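Local coordinates for protein putative transcriptional regulator MarR (Geobacillus stearothermophilus, PDB 2RDP) that probably acts as a dimeric MarR-family transcriptional regulator that binds DNA through a winged-helix motif, at residues I133-F136 / E137-L140; T74-V77 / D78-R82. All coordinates share one frame; numbering follows the deposited sequence.

Contact 1: I133-F136 / E137-L140; sequences IVVF and ERCL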
loop_
_atom_site.group_PDB
_atom_site.type_symbol
_atom_site.label_atom_id
_atom_site.label_comp_id
_atom_site.label_asym_id
_atom_site.label_seq_id
_atom_site.Cartn_x
_atom_site.Cartn_y
_atom_site.Cartn_z
ATOM N N ILE A 133 -6.354 -21.691 0.308
ATOM C CA ILE A 133 -7.106 -20.497 -0.110
ATOM C C ILE A 133 -8.171 -20.130 0.924
ATOM O O ILE A 133 -8.357 -18.980 1.270
ATOM C CB ILE A 133 -7.679 -20.641 -1.555
ATOM C CG1 ILE A 133 -6.657 -20.073 -2.540
ATOM C CG2 ILE A 133 -9.029 -19.857 -1.722
ATOM C CD1 ILE A 133 -6.624 -20.836 -3.870
ATOM N N VAL A 134 -8.852 -21.141 1.412
ATOM C CA VAL A 134 -9.921 -20.963 2.353
ATOM C C VAL A 134 -9.396 -20.444 3.732
ATOM O O VAL A 134 -9.984 -19.532 4.345
ATOM C CB VAL A 134 -10.753 -22.286 2.371
ATOM C CG1 VAL A 134 -11.387 -22.584 3.698
ATOM C CG2 VAL A 134 -11.795 -22.235 1.288
ATOM N N VAL A 135 -8.273 -21.015 4.193
ATOM C CA VAL A 135 -7.570 -20.580 5.413
ATOM C C VAL A 135 -7.040 -19.154 5.260
ATOM O O VAL A 135 -7.240 -18.283 6.137
ATOM C CB VAL A 135 -6.432 -21.578 5.771
ATOM C CG1 VAL A 135 -5.478 -21.004 6.780
ATOM C CG2 VAL A 135 -7.051 -22.903 6.270
ATOM N N PHE A 136 -6.364 -18.933 4.137
ATOM C CA PHE A 136 -5.844 -17.646 3.787
ATOM C C PHE A 136 -6.937 -16.547 3.849
ATOM O O PHE A 136 -6.760 -15.524 4.500
ATOM C CB PHE A 136 -5.202 -17.766 2.411
ATOM C CG PHE A 136 -4.580 -16.516 1.917
ATOM C CD1 PHE A 136 -3.468 -15.986 2.545
ATOM C CD2 PHE A 136 -5.124 -15.854 0.794
ATOM C CE1 PHE A 136 -2.870 -14.818 2.088
ATOM C CE2 PHE A 136 -4.543 -14.654 0.316
ATOM C CZ PHE A 136 -3.410 -14.153 0.968
ATOM N N GLU A 137 -8.080 -16.781 3.221
ATOM C CA GLU A 137 -9.181 -15.846 3.275
ATOM C C GLU A 137 -9.674 -15.599 4.699
ATOM O O GLU A 137 -9.980 -14.475 5.090
ATOM C CB GLU A 137 -10.352 -16.367 2.427
ATOM C CG GLU A 137 -11.547 -15.396 2.357
ATOM C CD GLU A 137 -12.794 -16.063 1.843
ATOM O OE1 GLU A 137 -13.868 -15.454 1.963
ATOM O OE2 GLU A 137 -12.711 -17.224 1.371
ATOM N N ARG A 138 -9.823 -16.673 5.438
ATOM C CA ARG A 138 -10.137 -16.587 6.840
ATOM C C ARG A 138 -9.170 -15.669 7.627
ATOM O O ARG A 138 -9.635 -14.818 8.384
ATOM C CB ARG A 138 -10.157 -17.990 7.424
ATOM C CG ARG A 138 -11.299 -18.195 8.373
ATOM C CD ARG A 138 -11.269 -19.612 8.924
ATOM N NE ARG A 138 -11.928 -20.576 8.046
ATOM C CZ ARG A 138 -11.456 -21.789 7.762
ATOM N NH1 ARG A 138 -10.268 -22.184 8.259
ATOM N NH2 ARG A 138 -12.171 -22.595 6.969
ATOM N N CYS A 139 -7.856 -15.826 7.411
ATOM C CA CYS A 139 -6.814 -14.963 8.029
ATOM C C CYS A 139 -6.925 -13.496 7.670
ATOM O O CYS A 139 -6.858 -12.633 8.526
ATOM C CB CYS A 139 -5.386 -15.423 7.625
ATOM S SG CYS A 139 -4.928 -17.024 8.345
ATOM N N LEU A 140 -7.041 -13.219 6.383
ATOM C CA LEU A 140 -7.268 -11.866 5.896
ATOM C C LEU A 140 -8.551 -11.214 6.431
ATOM O O LEU A 140 -8.560 -10.036 6.748
ATOM C CB LEU A 140 -7.338 -11.894 4.387
ATOM C CG LEU A 140 -6.011 -12.297 3.773
ATOM C CD1 LEU A 140 -6.239 -12.220 2.297
ATOM C CD2 LEU A 140 -4.770 -11.388 4.250
HETATM O O HOH W 1 -12.564 -18.793 4.205
#
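F136 and L140 meet one turn apart on the C-terminal helix 130-147, which belongs to the dimer interface: V135, F136 and C139 all pack against the second subunit. L140 sends CD1 over one face of the F136 ring, 3.9 Å from the centroid and offset toward the CE2-CZ rim. F136 CG stands anti to its own N (chi1 -178°) and beside its carbonyl carbon, whose O accepts a 3.0 Å bond from L140 N. The ring also meets that of F128, their planes at about 60°. On the other flank R138 bends at CB-CG-CD-NE (chi3 -85°), bringing its guanidinium back over V134 and V135. R138 NH2 lies 3.4 Å from V134 CG1, R138 NH1 3.8 Å from V135 CG2, and V134 O sits 4.3 Å above the guanidinium plane. V134 O takes two bonds, one from R138 N and one from water 1 at 2.7 Å; the same water reaches E137 OE2 weakly, while OE1 forms a salt bridge with R141. C139 SG, 4.3 Å from V135 CG1, is covalently linked to beta-mercaptoethanol, probably from the crystallisation liquor. The chemistry is thus divided: apolar groups and a mixed disulfide toward the second subunit, V134, R138 and water 1 on the outer flank.

Contact 2: T74-V77 / D78-R82; sequences TDLV and DRMER
The guanidinium of R82, tied to D75 O through water 2, has D78 O 3.6 Å above one face with R79 CA over that same face, and R79 NE and the water in plane at its edge. Water 2 donates to D75 O at 2.8 Å and accepts from R82 NH2 at 3.2 Å, so a backbone carbonyl already bonded to R79 N gains a second donor. R82 NH2 in turn lies over one face of the R79 guanidinium, offset toward the rim. The D78 carboxylate folds back beside T74, its CG opposite the carbonyl carbon (chi1 -69°), and OD2 comes within 3.9 Å of T74 CG2. Here two acids stand close: D75 OD1 and D78 OD2 are 4.5 Å apart, and water 3 donates to both at 3.0 Å, which probably eases the like charges. D78 OD1 and E81 OE1 both form salt bridges to R88 on strand 86-90. An alanine in place of D78 is likely to deprive R88 of one of its two carboxylates and water 3 of an acceptor. On the inner side the selenomethionine M80 turns at its last torsion (chi3 -68°), setting CE 3.8 Å from L76 CG and 3.9 Å from V77 CG2; M80 also touches A47 of helix 42-54, and V77 packs on L62 of helix 59-66. A buried apolar flank, a polar outer flank and a link through R88 to the adjoining strand are consistent with helix 70-82 being the recognition helix of a winged helix-turn-helix domain.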
loop_
_atom_site.group_PDB
_atom_site.type_symbol
_atom_site.label_atom_id
_atom_site.label_comp_id
_atom_site.label_asym_id
_atom_site.label_seq_id
_atom_site.Cartn_x
_atom_site.Cartn_y
_atom_site.Cartn_z
ATOM N N THR A 74 -10.941 18.021 -3.498
ATOM C CA THR A 74 -11.704 18.876 -4.405
ATOM C C THR A 74 -11.000 18.990 -5.750
ATOM O O THR A 74 -11.652 18.945 -6.759
ATOM C CB THR A 74 -11.929 20.289 -3.754
ATOM O OG1 THR A 74 -12.636 20.134 -2.514
ATOM C CG2 THR A 74 -12.679 21.262 -4.685
ATOM N N ASP A 75 -9.677 19.182 -5.746
ATOM C CA ASP A 75 -8.877 19.204 -6.983
ATOM C C ASP A 75 -8.991 17.887 -7.743
ATOM O O ASP A 75 -9.063 17.870 -8.961
ATOM C CB ASP A 75 -7.403 19.482 -6.691
ATOM C CG ASP A 75 -7.147 20.914 -6.132
ATOM O OD1 ASP A 75 -8.040 21.800 -6.201
ATOM O OD2 ASP A 75 -6.019 21.145 -5.617
ATOM N N LEU A 76 -9.000 16.778 -7.020
ATOM C CA LEU A 76 -9.137 15.450 -7.617
ATOM C C LEU A 76 -10.517 15.262 -8.266
ATOM O O LEU A 76 -10.624 14.850 -9.428
ATOM C CB LEU A 76 -8.870 14.394 -6.547
ATOM C CG LEU A 76 -8.938 12.913 -6.937
ATOM C CD1 LEU A 76 -7.768 12.532 -7.803
ATOM C CD2 LEU A 76 -8.888 12.126 -5.650
ATOM N N VAL A 77 -11.563 15.574 -7.503
ATOM C CA VAL A 77 -12.919 15.540 -7.994
ATOM C C VAL A 77 -13.052 16.464 -9.216
ATOM O O VAL A 77 -13.549 16.038 -10.245
ATOM C CB VAL A 77 -13.925 15.850 -6.874
ATOM C CG1 VAL A 77 -15.364 16.042 -7.431
ATOM C CG2 VAL A 77 -13.893 14.724 -5.850
ATOM N N ASP A 78 -12.559 17.696 -9.117
ATOM C CA ASP A 78 -12.516 18.617 -10.261
ATOM C C ASP A 78 -11.907 17.986 -11.530
ATOM O O ASP A 78 -12.517 18.111 -12.587
ATOM C CB ASP A 78 -11.771 19.922 -9.919
ATOM C CG ASP A 78 -12.532 20.823 -8.925
ATOM O OD1 ASP A 78 -13.709 20.524 -8.613
ATOM O OD2 ASP A 78 -11.928 21.839 -8.446
ATOM N N ARG A 79 -10.728 17.334 -11.432
ATOM C CA ARG A 79 -10.106 16.645 -12.601
ATOM C C ARG A 79 -11.041 15.580 -13.162
ATOM O O ARG A 79 -11.265 15.530 -14.372
ATOM C CB ARG A 79 -8.759 15.956 -12.265
ATOM C CG ARG A 79 -7.459 16.646 -12.744
ATOM C CD ARG A 79 -6.937 16.182 -14.126
ATOM N NE ARG A 79 -6.511 17.340 -14.946
ATOM C CZ ARG A 79 -7.025 17.707 -16.143
ATOM N NH1 ARG A 79 -6.556 18.792 -16.764
ATOM N NH2 ARG A 79 -7.985 16.993 -16.742
HETATM N N MSE A 80 -11.593 14.737 -12.289
HETATM C CA MSE A 80 -12.435 13.641 -12.740
HETATM C C MSE A 80 -13.726 14.108 -13.347
HETATM O O MSE A 80 -14.220 13.507 -14.289
HETATM C CB MSE A 80 -12.724 12.691 -11.608
HETATM C CG MSE A 80 -11.485 12.005 -11.107
HETATM SE SE MSE A 80 -11.895 10.793 -9.641
HETATM C CE MSE A 80 -12.399 12.022 -8.235
ATOM N N GLU A 81 -14.288 15.175 -12.802
ATOM C CA GLU A 81 -15.490 15.769 -13.364
ATOM C C GLU A 81 -15.217 16.345 -14.784
ATOM O O GLU A 81 -15.990 16.139 -15.712
ATOM C CB GLU A 81 -16.053 16.829 -12.410
ATOM C CG GLU A 81 -17.343 17.452 -12.934
ATOM C CD GLU A 81 -17.967 18.512 -12.029
ATOM O OE1 GLU A 81 -17.217 19.327 -11.422
ATOM O OE2 GLU A 81 -19.230 18.536 -11.971
ATOM N N ARG A 82 -14.096 17.046 -14.925
ATOM C CA ARG A 82 -13.637 17.610 -16.187
ATOM C C ARG A 82 -13.500 16.515 -17.245
ATOM O O ARG A 82 -13.876 16.745 -18.386
ATOM C CB ARG A 82 -12.296 18.320 -15.972
ATOM C CG ARG A 82 -12.131 19.708 -16.610
ATOM C CD ARG A 82 -11.281 20.681 -15.716
ATOM N NE ARG A 82 -10.021 20.106 -15.190
ATOM C CZ ARG A 82 -9.549 20.293 -13.938
ATOM N NH1 ARG A 82 -10.228 21.024 -13.050
ATOM N NH2 ARG A 82 -8.400 19.739 -13.554
HETATM O O HOH W 2 -7.956 19.987 -10.398
HETATM O O HOH W 3 -8.964 22.112 -9.045
#

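Overall arrangement
Contact 2 comes first along the chain, on helix 70-82, and contact 1 follows on the last helix, 130-147; strands 86-90 and 98-102 and helix 104-124 intervene. Their centres are 37 Å apart, their nearest atoms about 25 Å, and they lie on opposite sides of the chain's centre without touching. They share no secondary-structure element. Contact 2 packs on helices 42-54 and 59-66 and strand 86-90, untouched by the other subunit, whereas contact 1 reaches that subunit. This separation fits the MarR architecture, in which helices near the termini build the dimer and so set the spacing of two DNA-binding domains, one in each subunit.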